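Local coordinates for cytochrome P450 reductase (Amycolatopsis methanolica 239, PDB 5OGX), which passes electrons from NADH through FAD and a [2Fe-2S] cluster to the cytochrome P450 partner GcoA, which O-demethylates guaiacol and related lignin-derived aromatics, at residues W32-S36 and P193-F197; N38-C42 and F332-S336. The contacts are given in a common frame with arbitrary orientation. Residues are numbered along the deposited sequence.

Contact 1: residues W32-S36 and P193-F197; sequences WMPNS and PLGDF. With NA (sodium ion), chain D.
D196 organises this crossing, in which segment 32-36, irregular and extended from W32 to N35, runs at 86° to the path from L194 to D196 and the CA atoms of S36 and G195 come within 4.7 Å. The aspartate CA-to-CB bond points toward 32-36, and an m rotamer (chi1 -73°, chi2 -25°) spreads its carboxylate across two donors: W32 NE1 reaches D196 OD1 at 2.9 Å, near the plane of the indole, and N35 N reaches D196 OD2, also at 2.9 Å. W32 holds chi1 at 180° (t) with chi2 75°, so the indole edge swings to the carboxylate. N35, chi1 68° (p), accepts from the backbone with its amide, G195 N to N35 OD1 2.9 Å, while its ND2 turns back to M33 O (3.0 Å). The contact thus ties the [2Fe-2S] ferredoxin-type domain, at the start of its cluster-binding loop, where N35 and S36 line the cluster pocket, to the end of strand 187-194 in the flavin-domain antiparallel sheet. At G195, phi/psi 103/159 would jam a CB against the preceding carbonyl, which calls for glycine; G195 CA makes a CA-H...O contact with N35 O (3.5 Å). Water 1 bridges N35 ND2 (3.1 Å) and G195 O (2.9 Å). S36 is m, its OG 2.8 Å from water 2, which donates to D196 OD2 (2.7 Å). On the far side of the loop, M33 SD (2.8 Å) and P34 O (3.0 Å) bind a sodium ion.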
# COMPACT_ATOMS: atom_id res chain seq x y z
N TRP A 32 -10.93 -9.99 8.20
CA TRP A 32 -10.44 -9.36 6.98
C TRP A 32 -11.57 -9.06 6.00
O TRP A 32 -12.51 -9.84 5.84
CB TRP A 32 -9.42 -10.25 6.28
CG TRP A 32 -8.91 -9.59 5.02
CD1 TRP A 32 -8.03 -8.55 4.94
CD2 TRP A 32 -9.30 -9.90 3.69
NE1 TRP A 32 -7.83 -8.20 3.61
CE2 TRP A 32 -8.60 -9.03 2.83
CE3 TRP A 32 -10.18 -10.86 3.13
CZ2 TRP A 32 -8.75 -9.07 1.44
CZ3 TRP A 32 -10.32 -10.91 1.75
CH2 TRP A 32 -9.60 -10.02 0.92
N MET A 33 -11.44 -7.93 5.33
CA MET A 33 -12.13 -7.73 4.07
C MET A 33 -11.28 -6.80 3.23
O MET A 33 -10.42 -6.09 3.76
CB MET A 33 -13.53 -7.14 4.29
CG MET A 33 -13.48 -5.85 5.08
SD MET A 33 -15.08 -5.01 4.99
CE MET A 33 -16.23 -6.39 5.23
N PRO A 34 -11.46 -6.80 1.91
CA PRO A 34 -10.55 -6.05 1.04
C PRO A 34 -10.54 -4.57 1.34
O PRO A 34 -11.57 -3.97 1.66
CB PRO A 34 -11.08 -6.32 -0.38
CG PRO A 34 -12.01 -7.47 -0.26
CD PRO A 34 -12.44 -7.61 1.16
N ASN A 35 -9.37 -3.98 1.27
CA ASN A 35 -9.18 -2.59 1.55
C ASN A 35 -7.86 -2.11 0.96
O ASN A 35 -6.92 -2.80 1.02
CB ASN A 35 -9.24 -2.34 3.04
CG ASN A 35 -8.09 -2.92 3.79
OD1 ASN A 35 -7.17 -2.25 4.10
ND2 ASN A 35 -8.20 -4.15 4.11
N SER A 36 -7.85 -0.91 0.39
CA SER A 36 -6.61 -0.46 -0.24
C SER A 36 -6.42 1.05 -0.16
O SER A 36 -5.59 1.58 -0.92
CB SER A 36 -6.55 -0.81 -1.74
OG SER A 36 -6.17 -2.15 -1.99
N PRO A 193 -1.82 -2.43 10.90
CA PRO A 193 -1.58 -2.24 9.47
C PRO A 193 -2.88 -2.18 8.68
O PRO A 193 -3.93 -2.64 9.16
CB PRO A 193 -0.80 -3.49 9.09
CG PRO A 193 -1.47 -4.56 9.94
CD PRO A 193 -1.86 -3.86 11.26
N LEU A 194 -2.79 -1.64 7.46
CA LEU A 194 -3.89 -1.63 6.51
C LEU A 194 -3.38 -2.12 5.17
O LEU A 194 -2.17 -2.13 4.93
CB LEU A 194 -4.49 -0.22 6.36
CG LEU A 194 -5.13 0.32 7.64
CD1 LEU A 194 -4.94 1.83 7.72
CD2 LEU A 194 -6.61 -0.03 7.66
N GLY A 195 -4.30 -2.48 4.28
CA GLY A 195 -3.93 -2.69 2.89
C GLY A 195 -3.81 -4.16 2.50
O GLY A 195 -3.62 -5.05 3.33
N ASP A 196 -3.92 -4.40 1.19
CA ASP A 196 -3.89 -5.72 0.59
C ASP A 196 -2.71 -5.94 -0.34
O ASP A 196 -2.66 -6.96 -1.04
CB ASP A 196 -5.17 -5.97 -0.21
CG ASP A 196 -6.36 -6.18 0.65
OD1 ASP A 196 -6.17 -6.61 1.82
OD2 ASP A 196 -7.49 -5.94 0.14
N PHE A 197 -1.76 -5.01 -0.40
CA PHE A 197 -0.66 -5.09 -1.36
C PHE A 197 0.47 -5.92 -0.76
O PHE A 197 1.50 -5.40 -0.33
CB PHE A 197 -0.20 -3.67 -1.70
CG PHE A 197 0.76 -3.58 -2.87
CD1 PHE A 197 0.41 -4.00 -4.14
CD2 PHE A 197 1.99 -2.97 -2.68
CE1 PHE A 197 1.29 -3.85 -5.22
CE2 PHE A 197 2.89 -2.82 -3.75
CZ PHE A 197 2.53 -3.26 -5.02
NA NA D . -14.42 -4.50 2.30
O HOH W 1 -5.82 -5.92 4.94
O HOH W 2 -7.96 -4.33 -1.95
O HOH W 3 -3.95 -2.41 -0.88

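Contact 2: residues N38-C42 and F332-S336; sequences NQGTC and FTPAS. With FAD (flavin-adenine dinucleotide), chain B; FES (Fe2/s2 (inorganic) cluster), chain C.
Neither segment is regular helix or strand. In 38-42 the chain bends tightly round the cluster: N38 (phi/psi 54/29) and G40 (84/8) have positive phi, with Q39 at -141/12 between them, and T41 and C42 follow at -104/-28 and -85/-25. The tail 332-336 is more open, T333 and P334 extended at -73/128 and -55/146 before A335 turns at -95/-2. The backbones stay apart, with Q39 CA to A335 CA and T41 CA to T333 CA both 7.2 Å, so side chains span the gap. Q39 does most of this: with chi1 72° (p) and chi2 176° (t), its NE2 donates to T333 O at 3.1 Å, weakly to P334 O at 3.3 Å, and to T41 OG1 within its own loop at 3.0 Å; with two hydrogens for three acceptors, the weak P334 O bond must share one. Q39 OE1 lies 3.3 Å from A335 CB and accepts from Q148 of the flavin site. T41 (p) and T333 (m) face each other, T41 OG1 3.8 Å from T333 CG2, and water 4 joins T41 OG1 (2.8 Å) to T333 OG1 (2.7 Å). At the end of 38-42, C42 SG ligates FE1 of the [2Fe-2S] cluster at 2.3 Å. On the tail, F332 places a ring face against the flavin, F332 CE1 3.1 Å from FAD N5, and S336 OG donates to FAD O2A (2.7 Å) while FAD O2B donates to S336 O (2.7 Å). Polar contacts and one water thus connect cluster loop to C-terminal flavin tail, an arrangement consistent with keeping the two redox centres close for electron transfer.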
# COMPACT_ATOMS: atom_id res chain seq x y z
N ASN A 38 -8.69 3.16 2.57
CA ASN A 38 -9.44 3.63 3.74
C ASN A 38 -9.88 5.09 3.59
O ASN A 38 -10.05 5.81 4.58
CB ASN A 38 -8.65 3.44 5.04
CG ASN A 38 -9.55 3.42 6.28
OD1 ASN A 38 -10.72 3.02 6.22
ND2 ASN A 38 -9.01 3.89 7.41
N GLN A 39 -10.07 5.54 2.35
CA GLN A 39 -10.48 6.93 2.13
C GLN A 39 -11.51 7.07 1.01
O GLN A 39 -11.76 8.20 0.58
CB GLN A 39 -9.24 7.81 1.84
CG GLN A 39 -8.63 7.56 0.46
CD GLN A 39 -7.47 8.49 0.13
OE1 GLN A 39 -6.93 9.16 1.02
NE2 GLN A 39 -7.10 8.55 -1.14
N GLY A 40 -12.09 5.97 0.53
CA GLY A 40 -13.18 6.04 -0.43
C GLY A 40 -12.77 6.16 -1.89
O GLY A 40 -13.64 6.37 -2.74
N THR A 41 -11.48 6.04 -2.21
CA THR A 41 -11.05 6.26 -3.58
C THR A 41 -10.74 4.98 -4.35
O THR A 41 -10.87 4.98 -5.58
CB THR A 41 -9.81 7.17 -3.63
OG1 THR A 41 -8.79 6.65 -2.77
CG2 THR A 41 -10.17 8.59 -3.21
N CYS A 42 -10.34 3.90 -3.68
CA CYS A 42 -9.89 2.74 -4.45
C CYS A 42 -11.06 1.85 -4.86
O CYS A 42 -10.96 1.11 -5.86
CB CYS A 42 -8.86 1.93 -3.66
SG CYS A 42 -9.54 0.87 -2.35
N PHE A 332 -1.16 5.41 -4.82
CA PHE A 332 -0.94 6.51 -3.87
C PHE A 332 -1.90 7.66 -4.23
O PHE A 332 -1.50 8.75 -4.64
CB PHE A 332 0.51 6.99 -3.91
CG PHE A 332 1.51 6.03 -3.27
CD1 PHE A 332 1.11 4.83 -2.75
CD2 PHE A 332 2.86 6.39 -3.20
CE1 PHE A 332 2.03 3.96 -2.15
CE2 PHE A 332 3.79 5.54 -2.61
CZ PHE A 332 3.37 4.32 -2.09
N THR A 333 -3.19 7.40 -4.07
CA THR A 333 -4.18 8.38 -4.48
C THR A 333 -4.22 9.55 -3.50
O THR A 333 -4.34 9.34 -2.29
CB THR A 333 -5.56 7.73 -4.55
OG1 THR A 333 -5.53 6.65 -5.50
CG2 THR A 333 -6.59 8.75 -4.99
N PRO A 334 -4.12 10.79 -3.98
CA PRO A 334 -4.21 11.94 -3.08
C PRO A 334 -5.48 11.92 -2.24
O PRO A 334 -6.53 11.45 -2.68
CB PRO A 334 -4.19 13.14 -4.04
CG PRO A 334 -3.36 12.63 -5.20
CD PRO A 334 -3.78 11.19 -5.36
N ALA A 335 -5.35 12.42 -1.02
CA ALA A 335 -6.42 12.48 -0.05
C ALA A 335 -7.14 13.82 -0.07
O ALA A 335 -8.08 14.01 0.70
CB ALA A 335 -5.88 12.23 1.36
N SER A 336 -6.70 14.75 -0.91
CA SER A 336 -7.32 16.06 -1.00
C SER A 336 -7.12 16.64 -2.39
O SER A 336 -6.47 16.01 -3.24
CB SER A 336 -6.73 17.01 0.05
OG SER A 336 -5.39 17.36 -0.27
OXT SER A 336 -7.61 17.73 -2.71
PA FAD B . -2.06 17.17 0.29
O1A FAD B . -2.23 18.35 1.22
O2A FAD B . -3.12 16.10 0.46
O5B FAD B . -2.08 17.66 -1.28
C5B FAD B . -1.64 18.96 -1.60
C4B FAD B . -2.04 19.24 -3.08
O4B FAD B . -1.28 18.54 -3.88
C3B FAD B . -3.48 18.75 -3.34
O3B FAD B . -4.08 19.59 -4.21
C2B FAD B . -3.29 17.33 -3.94
O2B FAD B . -4.47 16.92 -4.76
C1B FAD B . -2.18 17.43 -4.63
N9A FAD B . -1.40 16.23 -4.57
C8A FAD B . -1.49 15.25 -3.65
N7A FAD B . -0.56 14.33 -3.93
C5A FAD B . 0.12 14.75 -5.02
C6A FAD B . 1.16 14.19 -5.71
N6A FAD B . 1.98 12.99 -5.65
N1A FAD B . 1.67 14.81 -6.76
C2A FAD B . 1.16 16.00 -7.16
N3A FAD B . 0.13 16.57 -6.48
C4A FAD B . -0.39 15.93 -5.41
N1 FAD B . 3.20 8.86 -0.17
C2 FAD B . 4.63 8.71 0.08
O2 FAD B . 5.37 9.63 -0.05
N3 FAD B . 5.14 7.40 0.53
C4 FAD B . 4.31 6.25 0.70
O4 FAD B . 4.76 5.21 1.04
C4X FAD B . 2.85 6.44 0.41
N5 FAD B . 1.98 5.32 0.61
C5X FAD B . 0.56 5.52 0.31
C6 FAD B . -0.28 4.41 0.43
C7 FAD B . -1.64 4.61 0.14
C7M FAD B . -2.41 3.31 0.35
C8 FAD B . -2.12 5.86 -0.25
C8M FAD B . -3.61 5.98 -0.53
C9 FAD B . -1.27 6.95 -0.38
C9A FAD B . 0.07 6.76 -0.11
N10 FAD B . 0.96 7.93 -0.25
C10 FAD B . 2.34 7.73 -0.00
C1' FAD B . 0.43 9.26 -0.61
C2' FAD B . 0.34 9.97 0.81
O2' FAD B . -0.57 9.35 1.70
C3' FAD B . -0.05 11.46 0.75
O3' FAD B . -1.17 11.58 -0.09
C4' FAD B . 1.09 12.33 0.20
O4' FAD B . 2.19 12.27 1.06
C5' FAD B . 0.66 13.80 0.05
O5' FAD B . -0.00 14.21 1.23
P FAD B . 0.07 15.79 1.67
O1P FAD B . -0.82 15.96 2.88
O2P FAD B . 1.50 16.25 1.83
O3P FAD B . -0.54 16.60 0.39
FE1 FES C . -10.53 2.11 -0.63
FE2 FES C . -12.68 1.78 0.82
S1 FES C . -12.59 2.76 -1.11
S2 FES C . -10.68 0.95 1.23
O HOH W 4 -7.16 4.94 -4.22

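The centres of contacts 1 and 2 lie 13 Å apart, and the two touch where S36 CB packs against C42 SG at 3.5 Å. Both draw their first segment from the single loop between helix 22-28 and strand 46-51, which carries cluster ligands. Their second segments come from different domains: 193-197 from the end of strand 187-194 in the antiparallel flavin-domain sheet, 332-336 from the tail after strand 327-331, an outermost strand of the parallel NAD-domain sheet. Along the chain the order is 32-36, 38-42, 193-197, 332-336, so the contacts cross. One cluster loop is thereby attached to both other domains, bringing all three together around the cluster and flavin.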